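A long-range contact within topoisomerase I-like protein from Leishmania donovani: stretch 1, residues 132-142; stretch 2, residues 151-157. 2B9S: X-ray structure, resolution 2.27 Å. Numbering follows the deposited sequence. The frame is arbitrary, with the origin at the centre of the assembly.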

ATOM      1  N   LYS D 132      -2.020  -8.607 -29.310  1.00 58.12           N
ATOM      2  CA  LYS D 132      -3.311  -9.256 -29.062  1.00 58.20           C
ATOM      3  C   LYS D 132      -3.885  -8.969 -27.672  1.00 58.71           C
ATOM      4  O   LYS D 132      -5.105  -9.006 -27.485  1.00 58.80           O
ATOM      5  CB  LYS D 132      -3.217 -10.761 -29.289  1.00 58.68           C
ATOM      6  N   GLN D 133      -3.008  -8.676 -26.712  1.00 58.51           N
ATOM      7  CA  GLN D 133      -3.407  -8.469 -25.319  1.00 58.18           C
ATOM      8  C   GLN D 133      -3.810  -7.021 -25.027  1.00 58.60           C
ATOM      9  O   GLN D 133      -4.353  -6.726 -23.961  1.00 58.44           O
ATOM     10  CB  GLN D 133      -2.272  -8.916 -24.374  1.00 57.37           C
ATOM     11  N   ASP D 134      -3.453  -6.133 -25.934  1.00 59.69           N
ATOM     12  CA  ASP D 134      -3.504  -4.719 -25.658  1.00 59.96           C
ATOM     13  C   ASP D 134      -4.696  -4.224 -26.416  1.00 58.99           C
ATOM     14  O   ASP D 134      -5.287  -3.214 -26.072  1.00 58.37           O
ATOM     15  CB  ASP D 134      -2.234  -4.045 -26.156  1.00 61.26           C
ATOM     16  CG  ASP D 134      -1.096  -4.173 -25.179  1.00 63.03           C
ATOM     17  OD1 ASP D 134      -1.339  -4.036 -23.969  1.00 63.51           O
ATOM     18  OD2 ASP D 134       0.073  -4.414 -25.518  1.00 63.63           O
ATOM     19  N   ALA D 135      -5.036  -4.977 -27.449  1.00 58.29           N
ATOM     20  CA  ALA D 135      -6.379  -5.030 -27.976  1.00 56.66           C
ATOM     21  C   ALA D 135      -7.414  -5.463 -26.967  1.00 56.17           C
ATOM     22  O   ALA D 135      -8.510  -4.928 -26.943  1.00 55.51           O
ATOM     23  CB  ALA D 135      -6.431  -5.921 -29.189  1.00 57.44           C
ATOM     24  N   GLU D 136      -7.078  -6.449 -26.151  1.00 54.99           N
ATOM     25  CA  GLU D 136      -8.052  -7.029 -25.249  1.00 53.88           C
ATOM     26  C   GLU D 136      -8.327  -6.092 -24.089  1.00 51.21           C
ATOM     27  O   GLU D 136      -9.458  -5.940 -23.660  1.00 51.57           O
ATOM     28  CB  GLU D 136      -7.593  -8.395 -24.748  1.00 55.26           C
ATOM     29  CG  GLU D 136      -8.459  -8.950 -23.636  1.00 58.40           C
ATOM     30  CD  GLU D 136      -8.693 -10.439 -23.741  1.00 60.73           C
ATOM     31  OE1 GLU D 136      -7.736 -11.171 -24.038  1.00 62.79           O
ATOM     32  OE2 GLU D 136      -9.837 -10.880 -23.527  1.00 61.52           O
ATOM     33  N   ALA D 137      -7.270  -5.459 -23.609  1.00 47.71           N
ATOM     34  CA  ALA D 137      -7.330  -4.488 -22.523  1.00 45.82           C
ATOM     35  C   ALA D 137      -7.875  -3.100 -22.909  1.00 45.88           C
ATOM     36  O   ALA D 137      -8.335  -2.356 -22.038  1.00 45.28           O
ATOM     37  CB  ALA D 137      -5.939  -4.346 -21.888  1.00 43.70           C
ATOM     38  N   GLU D 138      -7.826  -2.749 -24.199  1.00 46.28           N
ATOM     39  CA  GLU D 138      -8.130  -1.370 -24.642  1.00 44.02           C
ATOM     40  C   GLU D 138      -9.507  -0.815 -24.231  1.00 41.31           C
ATOM     41  O   GLU D 138      -9.580   0.325 -23.786  1.00 38.79           O
ATOM     42  CB  GLU D 138      -7.858  -1.159 -26.148  1.00 46.97           C
ATOM     43  CG  GLU D 138      -7.933   0.318 -26.618  1.00 49.33           C
ATOM     44  CD  GLU D 138      -6.839   1.233 -26.011  1.00 52.09           C
ATOM     45  OE1 GLU D 138      -5.768   0.728 -25.617  1.00 52.30           O
ATOM     46  OE2 GLU D 138      -7.049   2.471 -25.933  1.00 54.16           O
ATOM     47  N   PRO D 139     -10.593  -1.611 -24.358  1.00 39.49           N
ATOM     48  CA  PRO D 139     -11.885  -1.089 -23.902  1.00 39.55           C
ATOM     49  C   PRO D 139     -11.965  -0.814 -22.386  1.00 40.97           C
ATOM     50  O   PRO D 139     -12.954  -0.230 -21.934  1.00 41.92           O
ATOM     51  CB  PRO D 139     -12.869  -2.212 -24.250  1.00 40.31           C
ATOM     52  CG  PRO D 139     -12.163  -3.092 -25.206  1.00 40.52           C
ATOM     53  CD  PRO D 139     -10.717  -2.975 -24.901  1.00 40.24           C
ATOM     54  N   TYR D 140     -10.941  -1.222 -21.621  1.00 38.15           N
ATOM     55  CA  TYR D 140     -10.989  -1.182 -20.162  1.00 36.56           C
ATOM     56  C   TYR D 140     -10.026  -0.181 -19.544  1.00 37.14           C
ATOM     57  O   TYR D 140     -10.118   0.110 -18.337  1.00 37.46           O
ATOM     58  CB  TYR D 140     -10.728  -2.574 -19.577  1.00 34.62           C
ATOM     59  CG  TYR D 140     -11.681  -3.635 -20.084  1.00 32.93           C
ATOM     60  CD1 TYR D 140     -12.974  -3.724 -19.581  1.00 31.42           C
ATOM     61  CD2 TYR D 140     -11.278  -4.549 -21.064  1.00 31.38           C
ATOM     62  CE1 TYR D 140     -13.855  -4.693 -20.026  1.00 30.89           C
ATOM     63  CE2 TYR D 140     -12.144  -5.527 -21.527  1.00 31.14           C
ATOM     64  CZ  TYR D 140     -13.434  -5.590 -21.011  1.00 33.57           C
ATOM     65  OH  TYR D 140     -14.308  -6.553 -21.468  1.00 33.67           O
ATOM     66  N   ARG D 141      -9.120   0.356 -20.362  1.00 36.31           N
ATOM     67  CA  ARG D 141      -8.050   1.233 -19.868  1.00 36.94           C
ATOM     68  C   ARG D 141      -8.555   2.622 -19.539  1.00 35.08           C
ATOM     69  O   ARG D 141      -7.877   3.392 -18.855  1.00 34.48           O
ATOM     70  CB  ARG D 141      -6.829   1.295 -20.885  1.00 37.69           C
ATOM     71  N   TYR D 142      -9.752   2.942 -20.012  1.00 35.60           N
ATOM     72  CA  TYR D 142     -10.277   4.303 -19.863  1.00 35.45           C
ATOM     73  C   TYR D 142     -11.701   4.349 -19.412  1.00 34.86           C
ATOM     74  O   TYR D 142     -12.482   3.437 -19.683  1.00 35.98           O
ATOM     75  CB  TYR D 142     -10.133   5.100 -21.169  1.00 37.26           C
ATOM     76  CG  TYR D 142      -8.692   5.356 -21.517  1.00 37.39           C
ATOM     77  CD1 TYR D 142      -8.003   4.498 -22.367  1.00 37.06           C
ATOM     78  CD2 TYR D 142      -8.006   6.425 -20.959  1.00 37.06           C
ATOM     79  CE1 TYR D 142      -6.678   4.711 -22.666  1.00 37.97           C
ATOM     80  CE2 TYR D 142      -6.684   6.648 -21.264  1.00 37.81           C
ATOM     81  CZ  TYR D 142      -6.025   5.786 -22.115  1.00 38.10           C
ATOM     82  OH  TYR D 142      -4.697   6.003 -22.422  1.00 39.63           O
ATOM     83  N   GLN D 151      -7.609   7.512 -17.313  1.00 38.86           N
ATOM     84  CA  GLN D 151      -7.120   6.140 -17.222  1.00 38.25           C
ATOM     85  C   GLN D 151      -7.670   5.466 -15.951  1.00 35.39           C
ATOM     86  O   GLN D 151      -7.803   6.104 -14.914  1.00 29.37           O
ATOM     87  CB  GLN D 151      -5.593   6.105 -17.224  1.00 39.87           C
ATOM     88  CG  GLN D 151      -5.013   5.514 -18.476  1.00 45.71           C
ATOM     89  CD  GLN D 151      -3.535   5.837 -18.670  1.00 47.74           C
ATOM     90  OE1 GLN D 151      -2.934   6.569 -17.883  1.00 49.21           O
ATOM     91  NE2 GLN D 151      -2.949   5.292 -19.731  1.00 48.63           N
ATOM     92  N   VAL D 152      -8.016   4.191 -16.086  1.00 35.03           N
ATOM     93  CA  VAL D 152      -8.378   3.308 -14.977  1.00 35.45           C
ATOM     94  C   VAL D 152      -7.117   2.514 -14.577  1.00 35.81           C
ATOM     95  O   VAL D 152      -6.353   2.080 -15.446  1.00 36.56           O
ATOM     96  CB  VAL D 152      -9.495   2.364 -15.403  1.00 33.30           C
ATOM     97  CG1 VAL D 152      -9.981   1.547 -14.246  1.00 32.27           C
ATOM     98  CG2 VAL D 152     -10.640   3.165 -16.002  1.00 33.49           C
ATOM     99  N   ALA D 153      -6.881   2.352 -13.275  1.00 35.71           N
ATOM    100  CA  ALA D 153      -5.621   1.743 -12.819  1.00 36.20           C
ATOM    101  C   ALA D 153      -5.623   0.213 -12.802  1.00 36.74           C
ATOM    102  O   ALA D 153      -4.840  -0.412 -13.517  1.00 39.19           O
ATOM    103  CB  ALA D 153      -5.165   2.321 -11.466  1.00 34.56           C
ATOM    104  N   ASN D 154      -6.492  -0.394 -11.999  1.00 35.99           N
ATOM    105  CA  ASN D 154      -6.453  -1.853 -11.804  1.00 33.07           C
ATOM    106  C   ASN D 154      -7.701  -2.561 -12.358  1.00 30.84           C
ATOM    107  O   ASN D 154      -8.387  -3.294 -11.636  1.00 29.76           O
ATOM    108  CB  ASN D 154      -6.200  -2.198 -10.317  1.00 32.15           C
ATOM    109  CG  ASN D 154      -7.257  -1.597  -9.381  1.00 33.97           C
ATOM    110  OD1 ASN D 154      -7.583  -0.406  -9.472  1.00 35.30           O
ATOM    111  ND2 ASN D 154      -7.800  -2.421  -8.483  1.00 32.77           N
ATOM    112  N   PHE D 155      -7.986  -2.336 -13.645  1.00 30.04           N
ATOM    113  CA  PHE D 155      -9.157  -2.936 -14.324  1.00 27.85           C
ATOM    114  C   PHE D 155      -9.050  -4.459 -14.526  1.00 26.62           C
ATOM    115  O   PHE D 155     -10.055  -5.123 -14.759  1.00 25.70           O
ATOM    116  CB  PHE D 155      -9.408  -2.257 -15.669  1.00 27.11           C
ATOM    117  CG  PHE D 155      -8.234  -2.321 -16.602  1.00 27.09           C
ATOM    118  CD1 PHE D 155      -7.330  -1.254 -16.679  1.00 26.80           C
ATOM    119  CD2 PHE D 155      -8.016  -3.454 -17.394  1.00 24.74           C
ATOM    120  CE1 PHE D 155      -6.232  -1.327 -17.539  1.00 27.56           C
ATOM    121  CE2 PHE D 155      -6.926  -3.539 -18.243  1.00 24.58           C
ATOM    122  CZ  PHE D 155      -6.033  -2.478 -18.334  1.00 27.07           C
ATOM    123  N   ARG D 156      -7.834  -5.001 -14.465  1.00 27.20           N
ATOM    124  CA  ARG D 156      -7.647  -6.461 -14.528  1.00 28.45           C
ATOM    125  C   ARG D 156      -7.893  -7.101 -13.171  1.00 26.63           C
ATOM    126  O   ARG D 156      -7.103  -6.910 -12.243  1.00 25.29           O
ATOM    127  CB  ARG D 156      -6.236  -6.819 -14.979  1.00 29.55           C
ATOM    128  CG  ARG D 156      -5.948  -6.529 -16.405  1.00 31.52           C
ATOM    129  CD  ARG D 156      -4.621  -7.129 -16.792  1.00 34.35           C
ATOM    130  NE  ARG D 156      -3.886  -6.174 -17.603  1.00 37.69           N
ATOM    131  CZ  ARG D 156      -3.826  -6.208 -18.929  1.00 38.30           C
ATOM    132  NH1 ARG D 156      -4.449  -7.183 -19.604  1.00 38.56           N
ATOM    133  NH2 ARG D 156      -3.130  -5.273 -19.568  1.00 36.85           N
ATOM    134  N   VAL D 157      -8.979  -7.858 -13.074  1.00 26.80           N
ATOM    135  CA  VAL D 157      -9.340  -8.592 -11.868  1.00 27.29           C
ATOM    136  C   VAL D 157      -8.198  -9.531 -11.455  1.00 28.48           C
ATOM    137  O   VAL D 157      -7.616 -10.241 -12.299  1.00 28.77           O
ATOM    138  CB  VAL D 157     -10.648  -9.407 -12.067  1.00 27.30           C
ATOM    139  CG1 VAL D 157     -11.010 -10.177 -10.797  1.00 26.65           C
ATOM    140  CG2 VAL D 157     -11.779  -8.500 -12.467  1.00 25.97           C
TER

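Two segments of one chain can meet through one well-made backbone hydrogen bond, with side chains packed nearby, and this contact from a topoisomerase I-like protein illustrates the pattern. The polar anchor runs from Val-152 N to Arg-141 O, at 2.9 Å and with an N-H...O angle of 169°, so the amide points almost straight at its acceptor. The same carbonyl oxygen, Arg-141 O, also receives a CA-H...O contact from Gln-151 CA at 3.3 Å, a weaker interaction that places two consecutive residues of the second stretch around one acceptor.

Beside this anchor the chains adopt a brief antiparallel pairing. Tyr-142 and Gln-151 form a non-hydrogen-bonded bridge, their CA atoms 4.5 Å apart, and both side chains lie on the same face. As neighbours there, they run alongside each other: Gln-151 CG approaches the tyrosine ring obliquely, and farther out Tyr-142 OH comes within 3.3 Å of Gln-151 NE2.

Apolar packing centres on Phe-155, which has the largest covered area of any residue in the contact. Its chi1 of 58° (p) accompanies a ring that lies against the Tyr-140 to Arg-141 peptide, with Tyr-140 C and Arg-141 N over one face. Aliphatic carbons add to this: Tyr-140 CB lies 3.6 Å from Phe-155 CD2, and Ala-137 CB lies 3.9 Å from Phe-155 CE2. The tyrosine contributes its CB while its ring leads away. Nearby, a turn is held by Tyr-140 N bonding to Ala-137 O at 2.9 Å. Val-152 lies against the backbone instead, its CB 3.8 Å from Tyr-140 O and its CG2 3.8 Å from Tyr-142 C.

Arg-156 extends the contact toward the helix. Its CA-to-CB bond points sideways, yet the chain reaches back until NH2 is 3.8 Å from Ala-137 CB, a van der Waals approach.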